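Long-range contacts in putative branched-chain amino acid transport system substrate-binding protein (Rhodopseudomonas palustris, PDB 3TX6), which probably serves as the periplasmic substrate-binding component of an ABC transporter, capturing aromatic acids related to those released from lignin, such as 4-hydroxyphenylpyruvate: residues 109-118 with 333-343; 121-129 with 343-351. All coordinates share one frame; numbering follows the deposited sequence.

Interaction 1: residues 109-118 with 333-343; sequences AKWSVAMPQP and YSFTETDRYGL. With ENO (3-(4-hydroxy-phenyl)pyruvic acid), chain D.
Arg340 lies against the backbone of 109-113. Its CB sits 3.6 Å from Ser112 O, and CG passes the methyl of Ala109. Bends at chi2 and chi3 (-54° and -70°) fold the chain back, leaving CD near Ala109 O and bringing NE to Ser112 O, a 3.0 Å hydrogen bond with an N-H...O angle of 162° that arrives tilted from the carbonyl plane. CZ has Val113 CG1 over one guanidinium face and Ala109 O over the other. NH2 adds a weak bond to Ser112 O, whereas NH1 turns back to its own loop and meets Thr336 O in the guanidinium plane at 2.9 Å, so that the buried cation is held by carbonyl oxygens of both segments. From the same residue, Arg340 O accepts Ala114 N at 2.9 Å.

Strand 112-114 is the outermost strand of a six-stranded sheet in one lobe of this periplasmic binding protein, with 96-98 beside it; the loop 333-343 runs along its outer side. Within that loop Asp339 OD1 takes Tyr341 N, closing an Asx turn, and also Gly342 N, which makes it an Asx motif; both come from the same face of the carboxylate. The Phe335 ring lies under Val113, whose CG1 stands 3.9 Å from the ring centroid in a CH-pi contact. Tyr341 is sandwiched between Ala114 CB and Pro118 CB, while Pro116 O lies at its edge and its hydroxyl bonds to Leu102 O. Tyr333 OH donates to Met115 O at 2.6 Å; in one of its two modelled conformers, the selenomethionine side chain of Met115 places CE and SE over the ring, a Met-aromatic contact. On Pro116, CB approaches ENO O3, the ligand's phenol oxygen, at 3.4 Å.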
loop_
_atom_site.group_PDB
_atom_site.type_symbol
_atom_site.label_atom_id
_atom_site.label_comp_id
_atom_site.label_asym_id
_atom_site.label_seq_id
_atom_site.Cartn_x
_atom_site.Cartn_y
_atom_site.Cartn_z
ATOM N N ALA A 109 9.008 -15.036 -1.962
ATOM C CA ALA A 109 10.051 -14.051 -1.647
ATOM C C ALA A 109 11.099 -13.888 -2.716
ATOM O O ALA A 109 11.697 -12.821 -2.811
ATOM C CB ALA A 109 10.755 -14.351 -0.327
ATOM N N LYS A 110 11.375 -14.920 -3.500
ATOM C CA LYS A 110 12.491 -14.799 -4.427
ATOM C C LYS A 110 12.263 -13.692 -5.444
ATOM O O LYS A 110 13.149 -12.919 -5.676
ATOM C CB LYS A 110 12.757 -16.110 -5.140
ATOM C CG LYS A 110 13.996 -16.041 -6.019
ATOM C CD LYS A 110 14.445 -17.393 -6.534
ATOM C CE LYS A 110 15.596 -17.246 -7.542
ATOM N NZ LYS A 110 16.225 -18.500 -8.061
ATOM N N TRP A 111 11.065 -13.626 -6.033
ATOM C CA TRP A 111 10.805 -12.684 -7.137
ATOM C C TRP A 111 9.950 -11.496 -6.782
ATOM O O TRP A 111 9.847 -10.604 -7.593
ATOM C CB TRP A 111 10.265 -13.414 -8.348
ATOM C CG TRP A 111 11.282 -14.334 -8.931
ATOM C CD1 TRP A 111 11.407 -15.699 -8.715
ATOM C CD2 TRP A 111 12.368 -13.965 -9.813
ATOM N NE1 TRP A 111 12.477 -16.173 -9.425
ATOM C CE2 TRP A 111 13.123 -15.168 -10.065
ATOM C CE3 TRP A 111 12.793 -12.771 -10.371
ATOM C CZ2 TRP A 111 14.238 -15.176 -10.900
ATOM C CZ3 TRP A 111 13.918 -12.782 -11.217
ATOM C CH2 TRP A 111 14.637 -13.968 -11.452
ATOM N N SER A 112 9.372 -11.444 -5.563
ATOM C CA SER A 112 8.492 -10.341 -5.164
ATOM C C SER A 112 9.105 -9.477 -4.071
ATOM O O SER A 112 9.663 -9.979 -3.113
ATOM C CB SER A 112 7.136 -10.848 -4.638
ATOM O OG SER A 112 6.398 -11.529 -5.650
ATOM N N VAL A 113 8.954 -8.170 -4.268
ATOM C CA VAL A 113 9.119 -7.179 -3.225
ATOM C C VAL A 113 7.812 -6.377 -3.138
ATOM O O VAL A 113 6.982 -6.445 -4.039
ATOM C CB VAL A 113 10.296 -6.228 -3.498
ATOM C CG1 VAL A 113 11.621 -6.996 -3.468
ATOM C CG2 VAL A 113 10.149 -5.431 -4.793
ATOM N N ALA A 114 7.673 -5.583 -2.084
ATOM C CA ALA A 114 6.455 -4.778 -1.875
ATOM C C ALA A 114 6.755 -3.300 -1.636
ATOM O O ALA A 114 7.633 -2.973 -0.870
ATOM C CB ALA A 114 5.626 -5.343 -0.752
HETATM N N MSE A 115 5.968 -2.435 -2.256
HETATM C CA MSE A 115 6.059 -1.006 -1.994
HETATM C C MSE A 115 5.303 -0.572 -0.738
HETATM O O MSE A 115 5.805 0.254 0.017
HETATM C CB MSE A 115 5.637 -0.224 -3.230
HETATM C CG MSE A 115 6.451 -0.653 -4.455
HETATM SE SE MSE A 115 8.429 -0.610 -4.191
HETATM C CE MSE A 115 8.491 1.323 -4.083
ATOM N N PRO A 116 4.074 -1.064 -0.509
ATOM C CA PRO A 116 3.362 -0.612 0.712
ATOM C C PRO A 116 4.090 -0.970 1.995
ATOM O O PRO A 116 4.790 -1.983 2.067
ATOM C CB PRO A 116 2.010 -1.314 0.627
ATOM C CG PRO A 116 1.834 -1.563 -0.835
ATOM C CD PRO A 116 3.232 -1.965 -1.289
ATOM N N GLN A 117 3.928 -0.121 3.008
ATOM C CA GLN A 117 4.463 -0.394 4.289
ATOM C C GLN A 117 3.924 -1.732 4.837
ATOM O O GLN A 117 2.742 -2.018 4.723
ATOM C CB GLN A 117 4.109 0.718 5.270
ATOM C CG GLN A 117 4.742 2.071 4.924
ATOM C CD GLN A 117 4.029 2.851 3.829
ATOM O OE1 GLN A 117 2.982 2.428 3.345
ATOM N NE2 GLN A 117 4.582 4.027 3.465
ATOM N N PRO A 118 4.816 -2.553 5.434
ATOM C CA PRO A 118 4.368 -3.789 6.052
ATOM C C PRO A 118 3.472 -3.530 7.220
ATOM O O PRO A 118 3.611 -2.512 7.921
ATOM C CB PRO A 118 5.671 -4.482 6.450
ATOM C CG PRO A 118 6.647 -3.397 6.656
ATOM C CD PRO A 118 6.251 -2.316 5.659
ATOM N N TYR A 333 13.995 2.485 0.811
ATOM C CA TYR A 333 13.932 1.028 0.668
ATOM C C TYR A 333 15.331 0.390 0.664
ATOM O O TYR A 333 16.202 0.809 -0.090
ATOM C CB TYR A 333 13.242 0.660 -0.641
ATOM C CG TYR A 333 11.751 0.974 -0.660
ATOM C CD1 TYR A 333 11.286 2.236 -0.987
ATOM C CD2 TYR A 333 10.805 0.016 -0.304
ATOM C CE1 TYR A 333 9.929 2.542 -0.969
ATOM C CE2 TYR A 333 9.435 0.316 -0.279
ATOM C CZ TYR A 333 9.002 1.588 -0.629
ATOM O OH TYR A 333 7.669 1.919 -0.611
ATOM N N SER A 334 15.498 -0.645 1.500
ATOM C CA SER A 334 16.670 -1.500 1.451
ATOM C C SER A 334 16.229 -2.938 1.579
ATOM O O SER A 334 16.068 -3.458 2.662
ATOM C CB SER A 334 17.674 -1.180 2.571
ATOM O OG SER A 334 18.210 0.113 2.450
ATOM N N PHE A 335 16.010 -3.592 0.446
ATOM C CA PHE A 335 15.568 -4.963 0.485
ATOM C C PHE A 335 16.725 -5.919 0.751
ATOM O O PHE A 335 17.861 -5.626 0.408
ATOM C CB PHE A 335 14.985 -5.342 -0.878
ATOM C CG PHE A 335 13.849 -4.463 -1.349
ATOM C CD1 PHE A 335 12.648 -4.502 -0.706
ATOM C CD2 PHE A 335 13.988 -3.605 -2.435
ATOM C CE1 PHE A 335 11.572 -3.723 -1.117
ATOM C CE2 PHE A 335 12.922 -2.818 -2.862
ATOM C CZ PHE A 335 11.711 -2.904 -2.202
ATOM N N THR A 336 16.421 -7.103 1.295
ATOM C CA THR A 336 17.413 -8.162 1.361
ATOM C C THR A 336 16.767 -9.404 0.797
ATOM O O THR A 336 15.564 -9.379 0.452
ATOM C CB THR A 336 17.914 -8.424 2.807
ATOM O OG1 THR A 336 16.865 -8.960 3.618
ATOM C CG2 THR A 336 18.414 -7.147 3.402
ATOM N N GLU A 337 17.535 -10.496 0.768
ATOM C CA GLU A 337 17.036 -11.807 0.371
ATOM C C GLU A 337 15.772 -12.168 1.172
ATOM O O GLU A 337 14.859 -12.832 0.668
ATOM C CB GLU A 337 18.152 -12.873 0.544
ATOM C CG GLU A 337 17.691 -14.318 0.459
ATOM C CD GLU A 337 18.771 -15.414 0.677
ATOM O OE1 GLU A 337 19.926 -15.162 1.127
ATOM O OE2 GLU A 337 18.423 -16.582 0.404
ATOM N N THR A 338 15.766 -11.785 2.451
ATOM C CA THR A 338 14.727 -12.169 3.365
ATOM C C THR A 338 13.716 -11.058 3.720
ATOM O O THR A 338 12.579 -11.356 4.081
ATOM C CB THR A 338 15.344 -12.805 4.629
ATOM O OG1 THR A 338 16.290 -11.912 5.201
ATOM C CG2 THR A 338 16.076 -14.184 4.260
ATOM N N ASP A 339 14.139 -9.798 3.620
ATOM C CA ASP A 339 13.300 -8.648 3.929
ATOM C C ASP A 339 12.813 -8.050 2.611
ATOM O O ASP A 339 13.551 -7.320 1.942
ATOM C CB ASP A 339 14.074 -7.598 4.710
ATOM C CG ASP A 339 13.240 -6.398 5.052
ATOM O OD1 ASP A 339 12.022 -6.359 4.708
ATOM O OD2 ASP A 339 13.791 -5.511 5.760
ATOM N N ARG A 340 11.567 -8.365 2.258
ATOM C CA ARG A 340 11.059 -8.034 0.934
ATOM C C ARG A 340 10.205 -6.784 0.958
ATOM O O ARG A 340 9.613 -6.417 -0.034
ATOM C CB ARG A 340 10.279 -9.213 0.372
ATOM C CG ARG A 340 11.073 -10.498 0.392
ATOM C CD ARG A 340 12.423 -10.365 -0.296
ATOM N NE ARG A 340 12.255 -10.231 -1.714
ATOM C CZ ARG A 340 13.210 -10.011 -2.586
ATOM N NH1 ARG A 340 14.431 -9.687 -2.186
ATOM N NH2 ARG A 340 12.933 -10.082 -3.872
ATOM N N TYR A 341 10.182 -6.109 2.104
ATOM C CA TYR A 341 9.581 -4.772 2.232
ATOM C C TYR A 341 10.659 -3.663 2.364
ATOM O O TYR A 341 10.560 -2.621 1.745
ATOM C CB TYR A 341 8.702 -4.744 3.452
ATOM C CG TYR A 341 7.371 -5.409 3.271
ATOM C CD1 TYR A 341 7.172 -6.757 3.520
ATOM C CD2 TYR A 341 6.285 -4.661 2.846
ATOM C CE1 TYR A 341 5.889 -7.341 3.373
ATOM C CE2 TYR A 341 5.023 -5.200 2.723
ATOM C CZ TYR A 341 4.806 -6.541 2.985
ATOM O OH TYR A 341 3.527 -7.063 2.832
ATOM N N GLY A 342 11.660 -3.860 3.206
ATOM C CA GLY A 342 12.838 -3.027 3.187
ATOM C C GLY A 342 12.744 -1.673 3.826
ATOM O O GLY A 342 13.529 -0.804 3.478
ATOM N N LEU A 343 11.736 -1.481 4.675
ATOM C CA LEU A 343 11.386 -0.176 5.187
ATOM C C LEU A 343 11.608 -0.035 6.690
ATOM O O LEU A 343 11.690 -1.037 7.422
ATOM C CB LEU A 343 9.910 0.122 4.839
ATOM C CG LEU A 343 9.613 0.391 3.354
ATOM C CD1 LEU A 343 8.099 0.476 3.082
ATOM C CD2 LEU A 343 10.392 1.646 2.872
HETATM O O4 ENO D . -3.979 -4.385 0.446
HETATM C C9 ENO D . -3.229 -1.145 -0.312
HETATM C C8 ENO D . -2.108 -0.345 -0.229
HETATM C C7 ENO D . -1.633 0.109 1.012
HETATM C C6 ENO D . -2.257 -0.343 2.158
HETATM C C5 ENO D . -3.400 -1.134 2.090
HETATM C C4 ENO D . -3.896 -1.561 0.846
HETATM O O3 ENO D . -0.485 0.892 1.037
HETATM C C3 ENO D . -5.166 -2.359 0.751
HETATM C C2 ENO D . -5.076 -3.831 0.630
HETATM C C1 ENO D . -6.328 -4.575 0.607
HETATM O O2 ENO D . -6.264 -5.812 0.449
HETATM O O1 ENO D . -7.440 -3.984 0.749
HETATM O O HOH W 1 14.625 -13.465 -1.885
#

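Interaction 2: residues 121-129 with 343-351; sequences IMGKVLYEH and LDDRSRILL. With SO4 (sulfate ion), chain B.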
loop_
_atom_site.group_PDB
_atom_site.type_symbol
_atom_site.label_atom_id
_atom_site.label_comp_id
_atom_site.label_asym_id
_atom_site.label_seq_id
_atom_site.Cartn_x
_atom_site.Cartn_y
_atom_site.Cartn_z
ATOM N N ILE A 121 4.837 -2.331 10.744
ATOM C CA ILE A 121 5.297 -0.963 10.881
ATOM C C ILE A 121 4.098 -0.045 11.126
ATOM O O ILE A 121 4.137 0.851 11.981
ATOM C CB ILE A 121 6.172 -0.513 9.676
ATOM C CG1 ILE A 121 7.552 -1.230 9.663
ATOM C CG2 ILE A 121 6.267 1.008 9.583
ATOM C CD1 ILE A 121 8.474 -0.867 8.477
HETATM N N MSE A 122 2.999 -0.303 10.434
HETATM C CA MSE A 122 1.804 0.515 10.573
HETATM C C MSE A 122 1.078 0.237 11.872
HETATM O O MSE A 122 0.619 1.167 12.552
HETATM C CB MSE A 122 0.940 0.380 9.291
HETATM C CG MSE A 122 1.726 0.768 8.007
HETATM SE SE MSE A 122 2.735 2.389 8.181
HETATM C CE MSE A 122 1.991 3.458 6.719
ATOM N N GLY A 123 0.985 -1.031 12.251
ATOM C CA GLY A 123 0.434 -1.353 13.535
ATOM C C GLY A 123 1.178 -0.658 14.679
ATOM O O GLY A 123 0.554 -0.020 15.562
ATOM N N LYS A 124 2.515 -0.703 14.662
ATOM C CA LYS A 124 3.290 -0.119 15.770
ATOM C C LYS A 124 2.979 1.347 15.962
ATOM O O LYS A 124 2.831 1.787 17.110
ATOM C CB LYS A 124 4.789 -0.310 15.538
ATOM C CG LYS A 124 5.676 0.113 16.719
ATOM C CD LYS A 124 7.158 -0.269 16.486
ATOM C CE LYS A 124 8.081 0.177 17.631
ATOM N NZ LYS A 124 9.524 -0.229 17.465
ATOM N N VAL A 125 2.860 2.108 14.868
ATOM C CA VAL A 125 2.614 3.544 14.999
ATOM C C VAL A 125 1.228 3.779 15.599
ATOM O O VAL A 125 1.013 4.689 16.403
ATOM C CB VAL A 125 2.928 4.364 13.702
ATOM C CG1 VAL A 125 1.793 4.345 12.659
ATOM C CG2 VAL A 125 3.285 5.783 14.062
ATOM N N LEU A 126 0.266 2.958 15.255
ATOM C CA LEU A 126 -1.077 3.089 15.814
ATOM C C LEU A 126 -1.132 2.682 17.274
ATOM O O LEU A 126 -1.728 3.385 18.100
ATOM C CB LEU A 126 -2.067 2.244 15.034
ATOM C CG LEU A 126 -2.282 2.592 13.538
ATOM C CD1 LEU A 126 -3.187 1.531 12.883
ATOM C CD2 LEU A 126 -2.859 3.997 13.379
ATOM N N TYR A 127 -0.521 1.549 17.602
ATOM C CA TYR A 127 -0.550 1.065 18.989
ATOM C C TYR A 127 0.247 1.998 19.931
ATOM O O TYR A 127 -0.122 2.162 21.090
ATOM C CB TYR A 127 -0.059 -0.381 19.140
ATOM C CG TYR A 127 -0.548 -1.353 18.070
ATOM C CD1 TYR A 127 -1.820 -1.252 17.552
ATOM C CD2 TYR A 127 0.271 -2.378 17.585
ATOM C CE1 TYR A 127 -2.250 -2.088 16.544
ATOM C CE2 TYR A 127 -0.168 -3.237 16.587
ATOM C CZ TYR A 127 -1.425 -3.070 16.064
ATOM O OH TYR A 127 -1.916 -3.881 15.055
ATOM N N GLU A 128 1.339 2.560 19.451
ATOM C CA GLU A 128 2.121 3.515 20.236
ATOM C C GLU A 128 1.241 4.666 20.649
ATOM O O GLU A 128 1.271 5.092 21.794
ATOM C CB GLU A 128 3.355 4.041 19.494
ATOM C CG GLU A 128 4.514 3.044 19.453
ATOM C CD GLU A 128 5.700 3.493 18.591
ATOM O OE1 GLU A 128 5.545 4.456 17.799
ATOM O OE2 GLU A 128 6.797 2.874 18.713
ATOM N N HIS A 129 0.491 5.206 19.681
ATOM C CA HIS A 129 -0.447 6.262 19.969
ATOM C C HIS A 129 -1.500 5.856 20.946
ATOM O O HIS A 129 -1.806 6.636 21.880
ATOM C CB HIS A 129 -1.077 6.764 18.688
ATOM C CG HIS A 129 -1.956 7.940 18.886
ATOM N ND1 HIS A 129 -3.261 7.827 19.208
ATOM C CD2 HIS A 129 -1.672 9.305 18.810
ATOM C CE1 HIS A 129 -3.783 9.081 19.343
ATOM N NE2 HIS A 129 -2.815 9.969 19.058
ATOM N N LEU A 343 11.736 -1.481 4.675
ATOM C CA LEU A 343 11.386 -0.176 5.187
ATOM C C LEU A 343 11.608 -0.035 6.690
ATOM O O LEU A 343 11.690 -1.037 7.422
ATOM C CB LEU A 343 9.910 0.122 4.839
ATOM C CG LEU A 343 9.613 0.391 3.354
ATOM C CD1 LEU A 343 8.099 0.476 3.082
ATOM C CD2 LEU A 343 10.392 1.646 2.872
ATOM N N ASP A 344 11.708 1.228 7.102
ATOM C CA ASP A 344 11.907 1.582 8.492
ATOM C C ASP A 344 10.994 2.745 8.879
ATOM O O ASP A 344 10.010 3.029 8.183
ATOM C CB ASP A 344 13.402 1.794 8.776
ATOM C CG ASP A 344 14.015 3.065 8.122
ATOM O OD1 ASP A 344 13.299 3.962 7.680
ATOM O OD2 ASP A 344 15.270 3.165 8.113
ATOM N N ASP A 345 11.288 3.392 9.992
ATOM C CA ASP A 345 10.485 4.515 10.492
ATOM C C ASP A 345 10.305 5.685 9.542
ATOM O O ASP A 345 9.324 6.430 9.678
ATOM C CB ASP A 345 11.086 5.061 11.811
ATOM C CG ASP A 345 10.808 4.161 12.983
ATOM O OD1 ASP A 345 10.200 3.087 12.795
ATOM O OD2 ASP A 345 11.178 4.534 14.123
ATOM N N ARG A 346 11.219 5.862 8.600
ATOM C CA ARG A 346 11.076 6.904 7.606
ATOM C C ARG A 346 9.866 6.653 6.677
ATOM O O ARG A 346 9.506 7.565 5.943
ATOM C CB ARG A 346 12.379 7.083 6.799
ATOM C CG ARG A 346 13.587 7.592 7.636
ATOM C CD ARG A 346 14.884 7.500 6.860
ATOM N NE ARG A 346 15.287 6.116 6.658
ATOM C CZ ARG A 346 16.376 5.736 5.995
ATOM N NH1 ARG A 346 16.630 4.443 5.880
ATOM N NH2 ARG A 346 17.218 6.627 5.476
ATOM N N SER A 347 9.249 5.463 6.738
ATOM C CA SER A 347 8.169 5.097 5.846
ATOM C C SER A 347 6.785 5.367 6.378
ATOM O O SER A 347 5.812 5.028 5.726
ATOM C CB SER A 347 8.221 3.628 5.444
ATOM O OG SER A 347 7.871 2.729 6.526
ATOM N N ARG A 348 6.661 5.977 7.541
ATOM C CA ARG A 348 5.342 6.279 8.048
ATOM C C ARG A 348 5.231 7.519 8.902
ATOM O O ARG A 348 6.154 7.936 9.558
ATOM C CB ARG A 348 4.782 5.118 8.818
ATOM C CG ARG A 348 5.200 5.012 10.274
ATOM C CD ARG A 348 6.658 4.694 10.520
ATOM N NE ARG A 348 6.913 4.703 11.952
ATOM C CZ ARG A 348 7.049 5.779 12.722
ATOM N NH1 ARG A 348 7.038 7.009 12.238
ATOM N NH2 ARG A 348 7.292 5.605 13.997
ATOM N N ILE A 349 4.039 8.065 8.847
ATOM C CA ILE A 349 3.633 9.156 9.717
ATOM C C ILE A 349 2.282 8.794 10.233
ATOM O O ILE A 349 1.637 7.852 9.745
ATOM C CB ILE A 349 3.576 10.508 8.992
ATOM C CG1 ILE A 349 2.507 10.510 7.852
ATOM C CG2 ILE A 349 4.946 10.880 8.444
ATOM C CD1 ILE A 349 2.347 11.868 7.198
ATOM N N LEU A 350 1.821 9.557 11.206
ATOM C CA LEU A 350 0.514 9.335 11.749
ATOM C C LEU A 350 -0.329 10.559 11.408
ATOM O O LEU A 350 0.101 11.723 11.599
ATOM C CB LEU A 350 0.604 9.193 13.265
ATOM C CG LEU A 350 -0.704 8.804 14.003
ATOM C CD1 LEU A 350 -1.279 7.438 13.623
ATOM C CD2 LEU A 350 -0.488 8.858 15.520
ATOM N N LEU A 351 -1.497 10.302 10.855
ATOM C CA LEU A 351 -2.455 11.375 10.470
ATOM C C LEU A 351 -3.635 11.387 11.342
ATOM O O LEU A 351 -4.111 10.341 11.846
ATOM C CB LEU A 351 -2.973 11.176 9.044
ATOM C CG LEU A 351 -1.994 11.261 7.881
ATOM C CD1 LEU A 351 -2.696 10.919 6.563
ATOM C CD2 LEU A 351 -1.360 12.635 7.929
HETATM S S SO4 B . 7.409 9.039 15.271
HETATM O O1 SO4 B . 6.637 8.222 16.252
HETATM O O2 SO4 B . 6.549 9.432 14.121
HETATM O O3 SO4 B . 7.914 10.264 15.945
HETATM O O4 SO4 B . 8.574 8.256 14.793
HETATM O O HOH W 2 6.419 2.064 13.132
HETATM O O HOH W 3 9.998 1.122 15.291
HETATM O O HOH W 4 6.896 3.304 15.484
#
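Arg348 stretches across helix 121-129, sliding past Met122 and Val125 in the opposite direction to their side chains. Its CB rests 3.5 Å from the selenium of Met122, and CD lies against Ile121 CG2. The guanidinium then lies flat on Val125, with CG2 over the centre of one face at 4.0 Å from CZ; the carboxylate of Asp345 stands over the opposite face, a long, purely electrostatic pairing, since the oxygen lies far out of the guanidinium plane. Polar partners gather round the rim instead. NH1 donates to sulfate O2 at 3.1 Å and NH2 to sulfate O4, the ion probably coming from the crystallisation liquor. NE reaches Ile121 O through one water, and NH2 is joined to Glu128 OE1 by another, the charged groups themselves staying 4.3 Å apart.

The helix packs across one face of the seven-stranded sheet of the second lobe, the axis of 121-129 passing 9.0 Å from that of 349-351 at a crossing angle of -56°; strand 242-245 continues the surface beneath Met122, Val125 and His129. Of 349-351, Leu350 is the residue whose side chain is directed at the helix. Its first torsion (chi1 -174°) swings CG away from the backbone N, and the two methyls divide between neighbours: CD1 meets Leu126 CD2 at 3.8 Å, and CD2 reaches His129 CD2 at 3.5 Å, the side chains of Leu350 and His129 crossing at about a right angle. The imidazole is tied through ND1 to Tyr220 OH. Toward the other end of the helix, Ile121 extends CD1 to Leu343 O at 3.4 Å, and its CG2 lies beside Ser347 OG, which is turned back to Asp344 O.

The two contacts lie about 17 Å apart between centres and alternate along the chain: 109-118, 121-129, 333-343, 343-351. Each chain run passes from one lobe to the other, from strand 112-114 of the six-stranded sheet to helix 119-130, and from the loop after strand 331-333 to strand 349-354 of the seven-stranded sheet. They share Leu343 and meet where Gln117 NE2 probably bonds to Ser347 O and Gln117 CG packs on Met122 CE. Such interlobe crossings are consistent with the hinge of this type of periplasmic binding protein. Pro116 belongs to the ligand pocket and the Met122 side chain lies about 7 Å from ENO, placing this junction beside the bound aromatic acid.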